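Local coordinates for glycosyltransferase (duf1792) (PDB 5V4A), which binds UDP and probably transfers sugars, as the GT-D-fold C-terminal part of a longer glycosyltransferase linked to export of a serine-rich repeat cell-wall protein, at residues 33-37 with 96-100. Coordinates in Å, arbitrary orientation, origin at the centre of the assembly. Numbering follows the deposited sequence.
Sequences MDLVA and FLEKY
Helix-on-helix packing through a Met-aromatic cluster joins the end of helix 30-36 to the kinked later part of helix 82-103 in the GT-D fold; it is structural packing, the Asp34 side chain staying about 11 Å from bound UDP. Residues 33-36 are helical, Ala37 N donates a hydrogen bond to Met33 O (3.0 Å), and Ala37 is the first to leave helical angles. In 96-100 the N atoms of Glu98 and Lys99 lack a bond to the preceding turn, Phe96 departs from helical angles (phi/psi -116/8), and Tyr100 N hydrogen-bonds to Phe96 O (3.0 Å). The closest CA atoms, of Met33 and Phe96, are 7.6 Å apart. Long and flexible, Met33 (t, p, p) folds between two rings: its CG lies over a face of Phe96 (CG-CG 3.5 Å), its CE sits 3.7 Å from the Tyr100 ring centroid, a CH-pi contact, and SD lies 4.7 Å from the Phe96 centroid and 4.9 Å from that of Tyr100, oblique to both. Tyr100 OH, hydrogen-bonded to His92, touches Met33 CB (3.5 Å). Small Ala37 lets its CB approach Phe96 CE1 (3.7 Å). At the exposed margin, Lys99 runs out (chi2, chi3 t) and turns its end (chi4 m); NZ donates to a water (3.0 Å), which donates to Val36 O (2.9 Å). Without direct hydrogen bonds between the segments, dispersion and sulfur-aromatic contacts dominate, and water bridges the polar edge.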
# COMPACT_ATOMS: atom_id res chain seq x y z
N MET A 33 16.32 -23.38 -6.40
CA MET A 33 16.20 -24.82 -6.17
C MET A 33 16.89 -25.60 -7.29
O MET A 33 17.43 -26.69 -7.04
CB MET A 33 14.73 -25.21 -6.03
CG MET A 33 14.49 -26.69 -6.03
SD MET A 33 15.37 -27.50 -4.66
CE MET A 33 14.63 -26.71 -3.22
N ASP A 34 16.85 -25.09 -8.52
CA ASP A 34 17.62 -25.70 -9.60
C ASP A 34 19.09 -25.81 -9.24
O ASP A 34 19.72 -26.85 -9.44
CB ASP A 34 17.46 -24.88 -10.89
CG ASP A 34 16.38 -25.43 -11.79
OD1 ASP A 34 15.87 -24.66 -12.63
OD2 ASP A 34 16.05 -26.63 -11.64
N LEU A 35 19.67 -24.71 -8.75
CA LEU A 35 21.08 -24.70 -8.38
C LEU A 35 21.36 -25.57 -7.16
O LEU A 35 22.41 -26.22 -7.09
CB LEU A 35 21.52 -23.26 -8.11
CG LEU A 35 21.80 -22.37 -9.32
CD1 LEU A 35 21.85 -20.92 -8.91
CD2 LEU A 35 23.12 -22.79 -9.99
N VAL A 36 20.44 -25.59 -6.18
CA VAL A 36 20.63 -26.45 -5.02
C VAL A 36 20.59 -27.92 -5.42
O VAL A 36 21.18 -28.76 -4.74
CB VAL A 36 19.56 -26.14 -3.94
CG1 VAL A 36 19.64 -27.15 -2.80
CG2 VAL A 36 19.73 -24.71 -3.43
N ALA A 37 19.94 -28.23 -6.54
CA ALA A 37 19.96 -29.57 -7.09
C ALA A 37 21.17 -29.83 -7.99
O ALA A 37 21.25 -30.89 -8.62
CB ALA A 37 18.67 -29.84 -7.87
N PHE A 96 11.10 -31.61 -7.11
CA PHE A 96 11.80 -31.06 -5.96
C PHE A 96 10.98 -30.98 -4.68
O PHE A 96 11.45 -30.39 -3.70
CB PHE A 96 12.35 -29.67 -6.28
CG PHE A 96 13.24 -29.63 -7.49
CD1 PHE A 96 14.32 -30.49 -7.60
CD2 PHE A 96 13.00 -28.72 -8.51
CE1 PHE A 96 15.14 -30.46 -8.72
CE2 PHE A 96 13.81 -28.68 -9.63
CZ PHE A 96 14.89 -29.55 -9.74
N LEU A 97 9.76 -31.54 -4.64
CA LEU A 97 8.94 -31.37 -3.44
C LEU A 97 9.62 -31.97 -2.22
O LEU A 97 9.63 -31.36 -1.14
CB LEU A 97 7.56 -31.99 -3.63
CG LEU A 97 6.69 -31.95 -2.37
CD1 LEU A 97 6.53 -30.53 -1.82
CD2 LEU A 97 5.33 -32.59 -2.61
N GLU A 98 10.21 -33.16 -2.37
CA GLU A 98 10.88 -33.80 -1.24
C GLU A 98 12.14 -33.06 -0.83
O GLU A 98 12.55 -33.16 0.33
CB GLU A 98 11.21 -35.25 -1.59
CG GLU A 98 11.61 -36.12 -0.40
CD GLU A 98 10.47 -36.34 0.58
OE1 GLU A 98 10.74 -36.49 1.79
OE2 GLU A 98 9.30 -36.39 0.14
N LYS A 99 12.75 -32.28 -1.74
CA LYS A 99 13.86 -31.43 -1.34
C LYS A 99 13.37 -30.23 -0.54
O LYS A 99 13.97 -29.88 0.49
CB LYS A 99 14.64 -30.95 -2.58
CG LYS A 99 15.58 -32.01 -3.17
CD LYS A 99 16.68 -31.38 -4.02
CE LYS A 99 17.46 -32.47 -4.73
NZ LYS A 99 18.17 -33.32 -3.73
N TYR A 100 12.27 -29.62 -0.97
CA TYR A 100 11.69 -28.52 -0.20
C TYR A 100 11.36 -28.97 1.22
O TYR A 100 11.72 -28.30 2.19
CB TYR A 100 10.44 -27.98 -0.89
CG TYR A 100 10.71 -27.06 -2.05
CD1 TYR A 100 11.22 -25.79 -1.84
CD2 TYR A 100 10.43 -27.45 -3.36
CE1 TYR A 100 11.47 -24.93 -2.90
CE2 TYR A 100 10.68 -26.60 -4.43
CZ TYR A 100 11.19 -25.35 -4.20
OH TYR A 100 11.43 -24.49 -5.25
O HOH W 1 20.39 -31.32 -3.64